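Long-range contacts in NAD-dependent aldehyde dehydrogenase (Sinorhizobium meliloti, PDB 3U4J), which probably oxidises aldehydes to carboxylic acids with NAD or NADP as the electron acceptor, as other members of the aldehyde dehydrogenase family do: residues A[156-161]-A[490-495]; A[294-299]-A[406-411]; A[92-97]-A[129-134]; A[39-44]-A[52-57]. One frame throughout, in Å; residues are numbered along the deposited sequence.

Contact 1: residues A[156-161]-A[490-495]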
# COMPACT_ATOMS: atom_id res chain seq x y z
N LEU A 156 -2.36 -11.97 -10.52
CA LEU A 156 -3.30 -10.89 -10.32
C LEU A 156 -4.03 -11.15 -9.03
O LEU A 156 -4.37 -12.29 -8.70
CB LEU A 156 -4.33 -10.82 -11.45
CG LEU A 156 -3.82 -10.73 -12.89
CD1 LEU A 156 -5.00 -10.79 -13.86
CD2 LEU A 156 -2.97 -9.47 -13.13
N VAL A 157 -4.23 -10.08 -8.26
CA VAL A 157 -5.14 -10.12 -7.16
C VAL A 157 -6.22 -9.11 -7.50
O VAL A 157 -5.95 -7.90 -7.61
CB VAL A 157 -4.46 -9.81 -5.83
CG1 VAL A 157 -5.47 -9.90 -4.69
CG2 VAL A 157 -3.29 -10.79 -5.60
N LEU A 158 -7.45 -9.61 -7.70
CA LEU A 158 -8.58 -8.74 -8.03
C LEU A 158 -9.46 -8.46 -6.81
O LEU A 158 -9.84 -9.37 -6.08
CB LEU A 158 -9.40 -9.36 -9.19
CG LEU A 158 -8.60 -9.59 -10.48
CD1 LEU A 158 -9.45 -10.36 -11.54
CD2 LEU A 158 -8.07 -8.27 -11.06
N ARG A 159 -9.79 -7.19 -6.61
CA ARG A 159 -10.74 -6.79 -5.60
C ARG A 159 -12.16 -6.81 -6.17
O ARG A 159 -12.42 -6.25 -7.24
CB ARG A 159 -10.39 -5.39 -5.07
CG ARG A 159 -11.38 -4.87 -4.03
CD ARG A 159 -11.13 -3.40 -3.71
NE ARG A 159 -9.85 -3.14 -3.06
CZ ARG A 159 -9.70 -3.05 -1.74
NH1 ARG A 159 -10.74 -3.24 -0.92
NH2 ARG A 159 -8.50 -2.82 -1.23
N GLU A 160 -13.06 -7.47 -5.44
CA GLU A 160 -14.45 -7.63 -5.85
C GLU A 160 -15.33 -7.38 -4.63
O GLU A 160 -14.84 -7.43 -3.48
CB GLU A 160 -14.69 -9.04 -6.43
CG GLU A 160 -13.80 -9.39 -7.63
CD GLU A 160 -14.14 -10.76 -8.26
OE1 GLU A 160 -14.81 -11.60 -7.62
OE2 GLU A 160 -13.72 -10.98 -9.41
N PRO A 161 -16.61 -7.05 -4.84
CA PRO A 161 -17.45 -6.82 -3.67
C PRO A 161 -17.84 -8.13 -2.98
O PRO A 161 -17.91 -9.17 -3.65
CB PRO A 161 -18.69 -6.14 -4.25
CG PRO A 161 -18.61 -6.27 -5.72
CD PRO A 161 -17.25 -6.67 -6.12
N GLN A 490 -14.06 -8.93 -1.41
CA GLN A 490 -13.40 -10.23 -1.48
C GLN A 490 -12.17 -10.03 -2.35
O GLN A 490 -12.17 -9.20 -3.28
CB GLN A 490 -14.30 -11.28 -2.16
CG GLN A 490 -15.49 -11.75 -1.34
CD GLN A 490 -15.18 -12.86 -0.33
OE1 GLN A 490 -16.10 -13.42 0.29
NE2 GLN A 490 -13.89 -13.16 -0.14
N PHE A 491 -11.11 -10.77 -2.08
CA PHE A 491 -9.93 -10.75 -2.92
C PHE A 491 -9.75 -12.07 -3.66
O PHE A 491 -9.79 -13.14 -3.05
CB PHE A 491 -8.69 -10.38 -2.09
CG PHE A 491 -8.79 -9.00 -1.47
CD1 PHE A 491 -8.51 -7.87 -2.23
CD2 PHE A 491 -9.24 -8.84 -0.17
CE1 PHE A 491 -8.62 -6.58 -1.69
CE2 PHE A 491 -9.37 -7.56 0.41
CZ PHE A 491 -9.07 -6.43 -0.37
N LYS A 492 -9.57 -11.97 -4.97
CA LYS A 492 -9.43 -13.12 -5.84
C LYS A 492 -8.00 -13.19 -6.34
O LYS A 492 -7.54 -12.30 -7.05
CB LYS A 492 -10.44 -13.01 -7.00
CG LYS A 492 -10.24 -14.03 -8.11
CD LYS A 492 -11.21 -13.76 -9.27
CE LYS A 492 -12.62 -14.12 -8.92
NZ LYS A 492 -13.56 -13.53 -9.91
N GLY A 493 -7.30 -14.25 -5.93
CA GLY A 493 -5.95 -14.50 -6.40
C GLY A 493 -5.94 -15.28 -7.69
O GLY A 493 -6.46 -16.40 -7.73
N VAL A 494 -5.33 -14.74 -8.75
CA VAL A 494 -5.34 -15.41 -10.06
C VAL A 494 -3.91 -15.67 -10.50
O VAL A 494 -3.12 -14.73 -10.65
CB VAL A 494 -6.03 -14.55 -11.17
CG1 VAL A 494 -6.20 -15.36 -12.47
CG2 VAL A 494 -7.35 -13.98 -10.69
N HIS A 495 -3.59 -16.95 -10.68
CA HIS A 495 -2.36 -17.35 -11.33
C HIS A 495 -2.65 -17.56 -12.83
O HIS A 495 -3.36 -18.49 -13.21
CB HIS A 495 -1.80 -18.62 -10.68
CG HIS A 495 -1.26 -18.40 -9.30
ND1 HIS A 495 -2.04 -18.46 -8.16
CD2 HIS A 495 0.00 -18.12 -8.87
CE1 HIS A 495 -1.29 -18.24 -7.10
NE2 HIS A 495 -0.04 -18.04 -7.50

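Contact 2: residues A[294-299]-A[406-411]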
# COMPACT_ATOMS: atom_id res chain seq x y z
N TYR A 294 -16.22 15.48 28.71
CA TYR A 294 -16.65 15.14 27.35
C TYR A 294 -16.75 13.62 27.17
O TYR A 294 -17.73 13.12 26.63
CB TYR A 294 -15.64 15.71 26.35
CG TYR A 294 -16.04 15.58 24.88
CD1 TYR A 294 -17.39 15.48 24.48
CD2 TYR A 294 -15.07 15.58 23.88
CE1 TYR A 294 -17.75 15.36 23.12
CE2 TYR A 294 -15.42 15.48 22.51
CZ TYR A 294 -16.75 15.37 22.15
OH TYR A 294 -17.07 15.29 20.81
N GLY A 295 -15.75 12.89 27.64
CA GLY A 295 -15.67 11.45 27.41
C GLY A 295 -16.83 10.68 28.00
O GLY A 295 -17.28 9.69 27.42
N VAL A 296 -17.30 11.12 29.17
CA VAL A 296 -18.36 10.38 29.88
C VAL A 296 -19.76 10.94 29.60
O VAL A 296 -20.74 10.18 29.58
CB VAL A 296 -18.07 10.23 31.42
CG1 VAL A 296 -18.07 11.57 32.13
CG2 VAL A 296 -19.08 9.26 32.07
N TYR A 297 -19.84 12.24 29.35
CA TYR A 297 -21.14 12.89 29.11
C TYR A 297 -21.60 12.95 27.65
O TYR A 297 -22.78 13.19 27.38
CB TYR A 297 -21.13 14.29 29.70
CG TYR A 297 -20.82 14.31 31.18
CD1 TYR A 297 -21.31 13.30 32.02
CD2 TYR A 297 -20.03 15.33 31.75
CE1 TYR A 297 -21.01 13.29 33.38
CE2 TYR A 297 -19.76 15.34 33.14
CZ TYR A 297 -20.26 14.31 33.92
OH TYR A 297 -20.02 14.27 35.27
N HIS A 298 -20.67 12.78 26.72
CA HIS A 298 -21.01 12.79 25.31
C HIS A 298 -22.14 11.80 25.07
O HIS A 298 -22.06 10.64 25.49
CB HIS A 298 -19.80 12.41 24.47
CG HIS A 298 -20.09 12.28 23.01
ND1 HIS A 298 -20.60 13.32 22.27
CD2 HIS A 298 -19.98 11.23 22.16
CE1 HIS A 298 -20.76 12.93 21.02
NE2 HIS A 298 -20.41 11.66 20.93
N ASN A 299 -23.18 12.26 24.39
CA ASN A 299 -24.35 11.44 24.12
C ASN A 299 -24.99 10.89 25.39
O ASN A 299 -25.60 9.82 25.37
CB ASN A 299 -24.00 10.31 23.16
CG ASN A 299 -25.13 10.00 22.21
OD1 ASN A 299 -25.50 8.83 22.02
ND2 ASN A 299 -25.67 11.03 21.60
N PRO A 406 -24.58 8.50 31.86
CA PRO A 406 -23.56 9.50 32.17
C PRO A 406 -22.94 9.27 33.54
O PRO A 406 -23.06 10.12 34.43
CB PRO A 406 -24.35 10.81 32.15
CG PRO A 406 -25.76 10.42 32.53
CD PRO A 406 -25.95 8.98 32.13
N VAL A 407 -22.30 8.12 33.70
CA VAL A 407 -21.81 7.65 34.99
C VAL A 407 -20.32 7.32 34.87
O VAL A 407 -19.94 6.36 34.18
CB VAL A 407 -22.56 6.37 35.43
CG1 VAL A 407 -21.97 5.79 36.79
CG2 VAL A 407 -24.07 6.62 35.48
N LEU A 408 -19.49 8.11 35.54
CA LEU A 408 -18.04 7.88 35.58
C LEU A 408 -17.59 7.11 36.81
O LEU A 408 -18.04 7.40 37.93
CB LEU A 408 -17.34 9.23 35.60
CG LEU A 408 -15.81 9.25 35.48
CD1 LEU A 408 -15.34 8.72 34.11
CD2 LEU A 408 -15.33 10.67 35.72
N SER A 409 -16.70 6.13 36.59
CA SER A 409 -16.02 5.41 37.66
C SER A 409 -14.55 5.84 37.70
O SER A 409 -13.83 5.72 36.69
CB SER A 409 -16.10 3.90 37.47
OG SER A 409 -17.44 3.47 37.63
N THR A 410 -14.14 6.36 38.86
CA THR A 410 -12.77 6.84 39.07
C THR A 410 -11.96 5.87 39.94
O THR A 410 -12.43 5.42 41.01
CB THR A 410 -12.76 8.26 39.72
OG1 THR A 410 -13.66 9.11 38.99
CG2 THR A 410 -11.36 8.88 39.70
N LEU A 411 -10.77 5.53 39.44
CA LEU A 411 -9.79 4.72 40.15
C LEU A 411 -8.43 5.43 40.05
O LEU A 411 -8.17 6.15 39.07
CB LEU A 411 -9.68 3.33 39.50
CG LEU A 411 -10.87 2.38 39.38
CD1 LEU A 411 -11.75 2.65 38.13
CD2 LEU A 411 -10.38 0.94 39.40

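Contact 3: residues A[92-97]-A[129-134]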
# COMPACT_ATOMS: atom_id res chain seq x y z
N PHE A 92 -21.35 11.05 -4.05
CA PHE A 92 -21.13 12.51 -3.77
C PHE A 92 -22.46 13.26 -3.78
O PHE A 92 -22.68 14.21 -2.99
CB PHE A 92 -20.16 13.14 -4.78
CG PHE A 92 -18.71 12.95 -4.43
CD1 PHE A 92 -18.19 13.46 -3.23
CD2 PHE A 92 -17.87 12.25 -5.28
CE1 PHE A 92 -16.84 13.27 -2.89
CE2 PHE A 92 -16.52 12.04 -4.96
CZ PHE A 92 -16.00 12.56 -3.77
N LYS A 93 -23.36 12.85 -4.69
CA LYS A 93 -24.71 13.44 -4.74
C LYS A 93 -25.46 13.22 -3.44
O LYS A 93 -26.16 14.12 -2.98
CB LYS A 93 -25.52 12.93 -5.93
CG LYS A 93 -25.03 13.46 -7.29
CD LYS A 93 -25.83 12.83 -8.41
CE LYS A 93 -25.26 13.19 -9.74
NZ LYS A 93 -26.35 13.22 -10.76
N VAL A 94 -25.34 12.03 -2.86
CA VAL A 94 -25.90 11.77 -1.52
C VAL A 94 -25.27 12.70 -0.46
O VAL A 94 -25.98 13.30 0.34
CB VAL A 94 -25.70 10.30 -1.07
CG1 VAL A 94 -26.28 10.06 0.34
CG2 VAL A 94 -26.31 9.33 -2.09
N ALA A 95 -23.94 12.79 -0.42
CA ALA A 95 -23.28 13.70 0.52
C ALA A 95 -23.79 15.14 0.36
O ALA A 95 -24.10 15.81 1.37
CB ALA A 95 -21.76 13.65 0.34
N ASP A 96 -23.94 15.60 -0.89
CA ASP A 96 -24.56 16.92 -1.15
C ASP A 96 -25.98 17.04 -0.62
O ASP A 96 -26.34 18.07 -0.09
CB ASP A 96 -24.61 17.25 -2.65
CG ASP A 96 -23.25 17.59 -3.20
OD1 ASP A 96 -22.35 17.92 -2.41
OD2 ASP A 96 -23.08 17.51 -4.43
N LEU A 97 -26.80 16.01 -0.82
CA LEU A 97 -28.17 16.02 -0.28
C LEU A 97 -28.24 16.07 1.24
O LEU A 97 -29.11 16.73 1.80
CB LEU A 97 -28.96 14.80 -0.77
CG LEU A 97 -29.48 15.01 -2.18
CD1 LEU A 97 -29.82 13.63 -2.78
CD2 LEU A 97 -30.67 15.96 -2.20
N ASP A 129 -19.54 14.32 5.54
CA ASP A 129 -18.09 14.16 5.33
C ASP A 129 -17.70 12.68 5.19
O ASP A 129 -16.81 12.34 4.40
CB ASP A 129 -17.27 14.83 6.46
CG ASP A 129 -15.79 14.96 6.10
OD1 ASP A 129 -15.45 15.51 5.03
OD2 ASP A 129 -14.96 14.51 6.90
N LEU A 130 -18.36 11.80 5.96
CA LEU A 130 -18.14 10.37 5.80
C LEU A 130 -18.48 9.90 4.41
O LEU A 130 -17.70 9.16 3.80
CB LEU A 130 -18.93 9.56 6.81
CG LEU A 130 -18.45 9.61 8.28
CD1 LEU A 130 -19.60 9.09 9.17
CD2 LEU A 130 -17.19 8.78 8.49
N TRP A 131 -19.63 10.35 3.91
CA TRP A 131 -20.08 9.96 2.58
C TRP A 131 -19.08 10.54 1.57
O TRP A 131 -18.70 9.84 0.64
CB TRP A 131 -21.52 10.46 2.29
CG TRP A 131 -22.57 9.50 2.78
CD1 TRP A 131 -23.05 9.39 4.08
CD2 TRP A 131 -23.23 8.49 2.02
NE1 TRP A 131 -23.98 8.36 4.15
CE2 TRP A 131 -24.12 7.81 2.90
CE3 TRP A 131 -23.17 8.08 0.66
CZ2 TRP A 131 -24.93 6.76 2.47
CZ3 TRP A 131 -23.99 7.03 0.24
CH2 TRP A 131 -24.85 6.37 1.14
N SER A 132 -18.61 11.78 1.77
CA SER A 132 -17.65 12.36 0.81
C SER A 132 -16.32 11.64 0.80
O SER A 132 -15.76 11.40 -0.26
CB SER A 132 -17.39 13.85 1.06
OG SER A 132 -18.61 14.55 1.04
N TYR A 133 -15.78 11.36 1.98
CA TYR A 133 -14.53 10.62 2.09
C TYR A 133 -14.62 9.27 1.36
O TYR A 133 -13.71 8.89 0.60
CB TYR A 133 -14.13 10.38 3.56
CG TYR A 133 -12.92 9.45 3.64
CD1 TYR A 133 -11.61 9.95 3.65
CD2 TYR A 133 -13.09 8.07 3.66
CE1 TYR A 133 -10.52 9.07 3.68
CE2 TYR A 133 -12.00 7.19 3.67
CZ TYR A 133 -10.74 7.70 3.68
OH TYR A 133 -9.69 6.81 3.67
N ALA A 134 -15.70 8.54 1.62
CA ALA A 134 -15.87 7.18 1.04
C ALA A 134 -16.05 7.26 -0.46
O ALA A 134 -15.49 6.45 -1.21
CB ALA A 134 -17.10 6.49 1.70

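Contact 4: residues A[39-44]-A[52-57]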
# COMPACT_ATOMS: atom_id res chain seq x y z
N THR A 39 -47.34 -1.11 12.47
CA THR A 39 -46.35 -0.04 12.62
C THR A 39 -45.89 0.05 14.08
O THR A 39 -46.48 -0.58 14.98
CB THR A 39 -46.90 1.34 12.19
OG1 THR A 39 -47.98 1.70 13.05
CG2 THR A 39 -47.40 1.35 10.73
N ILE A 40 -44.83 0.82 14.29
CA ILE A 40 -44.23 1.05 15.62
C ILE A 40 -44.15 2.54 15.77
O ILE A 40 -43.77 3.23 14.83
CB ILE A 40 -42.77 0.47 15.69
CG1 ILE A 40 -42.80 -1.05 15.66
CG2 ILE A 40 -42.01 0.96 16.97
CD1 ILE A 40 -41.49 -1.68 15.19
N ASP A 41 -44.53 3.05 16.93
CA ASP A 41 -44.41 4.48 17.19
C ASP A 41 -43.14 4.75 18.02
O ASP A 41 -42.73 3.90 18.82
CB ASP A 41 -45.60 4.98 18.02
CG ASP A 41 -46.93 5.00 17.25
OD1 ASP A 41 -46.97 4.94 16.00
OD2 ASP A 41 -47.98 5.11 17.92
N ARG A 42 -42.58 5.93 17.84
CA ARG A 42 -41.51 6.43 18.70
C ARG A 42 -41.99 7.68 19.45
O ARG A 42 -42.35 8.68 18.83
CB ARG A 42 -40.24 6.80 17.87
CG ARG A 42 -39.15 7.45 18.69
CD ARG A 42 -38.76 6.59 19.89
NE ARG A 42 -37.47 6.99 20.45
CZ ARG A 42 -37.02 6.62 21.66
NH1 ARG A 42 -37.78 5.85 22.44
NH2 ARG A 42 -35.83 7.04 22.08
N VAL A 43 -41.97 7.62 20.77
CA VAL A 43 -42.26 8.77 21.61
C VAL A 43 -40.93 9.44 21.88
O VAL A 43 -39.94 8.76 22.16
CB VAL A 43 -42.95 8.33 22.95
CG1 VAL A 43 -43.00 9.47 23.97
CG2 VAL A 43 -44.41 7.84 22.68
N SER A 44 -40.89 10.77 21.79
CA SER A 44 -39.65 11.50 22.05
C SER A 44 -39.20 11.24 23.48
O SER A 44 -40.00 11.37 24.41
CB SER A 44 -39.84 12.99 21.86
OG SER A 44 -38.79 13.71 22.53
N VAL A 52 -43.20 11.17 17.77
CA VAL A 52 -42.35 11.87 16.79
C VAL A 52 -42.03 11.08 15.55
O VAL A 52 -41.51 11.63 14.58
CB VAL A 52 -41.02 12.40 17.44
CG1 VAL A 52 -41.33 13.47 18.45
CG2 VAL A 52 -40.22 11.24 18.08
N GLY A 53 -42.30 9.78 15.57
CA GLY A 53 -42.15 8.98 14.37
C GLY A 53 -42.94 7.69 14.41
O GLY A 53 -43.20 7.15 15.49
N THR A 54 -43.32 7.21 13.24
CA THR A 54 -43.84 5.84 13.11
C THR A 54 -43.39 5.21 11.82
O THR A 54 -43.29 5.87 10.78
CB THR A 54 -45.41 5.67 13.38
OG1 THR A 54 -46.08 5.02 12.28
CG2 THR A 54 -46.10 6.92 13.85
N TRP A 55 -43.07 3.92 11.90
CA TRP A 55 -42.55 3.18 10.77
C TRP A 55 -43.08 1.76 10.84
O TRP A 55 -43.55 1.34 11.91
CB TRP A 55 -41.00 3.17 10.77
CG TRP A 55 -40.41 3.21 12.14
CD1 TRP A 55 -40.29 2.16 13.00
CD2 TRP A 55 -39.92 4.35 12.82
NE1 TRP A 55 -39.75 2.57 14.17
CE2 TRP A 55 -39.50 3.92 14.09
CE3 TRP A 55 -39.79 5.70 12.48
CZ2 TRP A 55 -38.95 4.78 15.03
CZ3 TRP A 55 -39.22 6.57 13.41
CH2 TRP A 55 -38.81 6.11 14.67
N PRO A 56 -42.94 1.00 9.75
CA PRO A 56 -43.52 -0.33 9.74
C PRO A 56 -42.88 -1.26 10.75
O PRO A 56 -41.70 -1.08 11.15
CB PRO A 56 -43.25 -0.83 8.32
CG PRO A 56 -43.20 0.41 7.49
CD PRO A 56 -42.46 1.38 8.41
N GLU A 57 -43.67 -2.24 11.17
CA GLU A 57 -43.16 -3.34 11.95
C GLU A 57 -43.00 -4.47 10.96
O GLU A 57 -43.99 -5.12 10.61
CB GLU A 57 -44.16 -3.72 13.05
CG GLU A 57 -43.74 -4.97 13.83
CD GLU A 57 -44.79 -5.45 14.85
OE1 GLU A 57 -45.87 -4.82 15.02
OE2 GLU A 57 -44.52 -6.50 15.47

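Contact 1: residues A[156-161]-A[490-495]
F491 packs on the guanidinium of R159: its CE1 sits 3.7 Å from CZ of R159, over the centre of one guanidinium face. The two planes are 77° apart, and NH2 of R159 lies in plane at the edge of the F491 ring, so this is an edge-on approach and not a stack of two flat groups. Both side chains leave neighbouring strands of an antiparallel ladder and run the same way. The strands, part of 153-168 and 489-497, form the arm that carries the oligomerisation sheet of aldehyde dehydrogenases. Three hydrogen-bonded pairs, L156 with V494, L158 with K492 and E160 with Q490, each exchange two N-H...O=C bonds; the V494 N to L156 O bond is 2.6 Å. R159 NH1 is also bound by D486, in a salt bridge, and by S489, and NE by O of E142, which helps hold the guanidinium with its face against the ring edge. On the face of L156, L158 and E160, CB of L156 meets CB of V494 at 4.1 Å. A second subunit continues the sheet through G493, V494 and H495; its Y471 bonds OE1 of E160, and its I446 and I449 carbonyls accept from K492 NZ. A bend at chi3 (-72°) turns CE of K492 toward the carboxylate, and NZ forms a salt bridge with OE2 of E160 at 2.6 Å, on the syn side and 21° out of the carboxylate plane.

Contact 2: residues A[294-299]-A[406-411]
P406 and Y297 make the first touch: CB of the proline is 3.9 Å from CD1 of the tyrosine ring, and the two side chains cross at about a right angle. The O of P406 lies in plane at the ring edge, 3.9 Å from CE1 of Y297. One face of the Y297 ring is covered from within the helix by CG1 of V296, offset toward the rim, and its hydroxyl is hydrogen-bonded to S328. At V407 the side chain points away from the helix, and the contact is made by the main chain: CG2 of V296 stands 3.6 Å from the carbonyl carbon of V407. L408 follows with its side chain toward the helix. CB of L408 is 3.9 Å from CG2 of V296, and its CD1 comes to 4.1 Å from CB of V296, so the valine is met by both the backbone and the side chain of the strand. The CG2 methyl of V296, anti to the backbone N, points to the strand. The contact is made by van der Waals packing, with no hydrogen bond between the segments and 199 Å² buried between them. It packs the last turn of helix 285-297 on the start of strand 407-413, in a mixed sheet where that strand runs parallel between 307-313 and 383-390; L408 also touches L310 and L324, the latter on helix 317-330, while Y297 touches P386 and V388.

Contact 3: residues A[92-97]-A[129-134]
W131 meets V94 and A95 of the facing helix, and its side chain can be followed outward atom by atom. CB lies 3.7 Å from CB of A95. Chi1 (-86°) sets CG anti to the carbonyl carbon; beyond it one face of the indole is met by V94. CD2 is 3.8 Å from CG1 of V94, and CE3 comes nearer still, at 3.7 Å. Further out, CZ3 lies 3.8 Å from the same methyl and touches CB and CG2 of V94 as well. CG1 of V94 thus stands over the six-membered ring, 3.7 Å from its centroid and 10° off the normal, a CH-pi contact over the face. V94 presents CG1 because that branch is anti to its backbone N. On the five-membered ring, NE1 of W131 makes a weak hydrogen bond to OG of S179. One residue on, OG of S132, hydrogen-bonded to A128 in its own helix, lies 3.4 Å from CB of A95, and CE1 of F92 comes to 3.4 Å from O of S132. F92 also meets F92 of the fourth subunit. The small A95 lets the backbones close up, and the axes pass 8.3 Å apart at an angle of 164° between directions. This is near-antiparallel packing of two alpha-helices, 84-100 and 117-138, within the helical layer of the aldehyde dehydrogenase fold.

Contact 4: residues A[39-44]-A[52-57]
I40 and W55 exchange two main-chain hydrogen bonds: I40 N gives to W55 O at 2.8 Å, and W55 N gives to I40 O at 3.1 Å. The same I40 O also receives the CA-H of T54 and lies over one face of the W55 indole, offset toward its rim. R42 N then donates to G53 O, which is further approached by the CA-H of D41. R42 O is gripped by two donors, with V52 N at 2.8 Å and an N-H...O angle of 163°, and G53 N at a weak 3.4 Å. Two residues of one strand facing one residue of the other make this a classic beta bulge, set in the antiparallel hairpin of strands 39-43 and 51-56, whose short segments run 160° apart in direction. The end of the hairpin near V52 and S44 lies close to the calcium site of L17 and E50, and S44 shares backbone hydrogen bonding with E50. Side-chain donors are satisfied by main-chain oxygens outside the hairpin: R42 NE by E112 O, R42 NH2 by I347 O, and W55 NE1 by E198 O. Chi1 of 32° sets W55 CG between its backbone N and carbonyl carbon, and the indole runs back along the hairpin with CH2 3.6 Å from CB of R42. E57 OE1 accepts a hydrogen bond from S38 OG, while E57 CB rests 4.0 Å from CG1 of I40.

How the contacts relate
Contacts 1 and 4 are both antiparallel strand pairs held by main-chain hydrogen bonds, yet they differ in place. Contact 1 joins distant parts of the chain; its centre lies about 30 Å from the centre of the chain, and it is buried by two other subunits and carries a salt bridge, whereas contact 4 is a local hairpin, partly exposed and untouched by other chains. Contacts 2 and 3 bury less surface and rest on apolar and CH-pi packing: helix against strand in one, helix against helix in the other. They lie on opposite sides of the chain centre. No element is shared among the four; contact 2 is nested in the loop closed by contact 1.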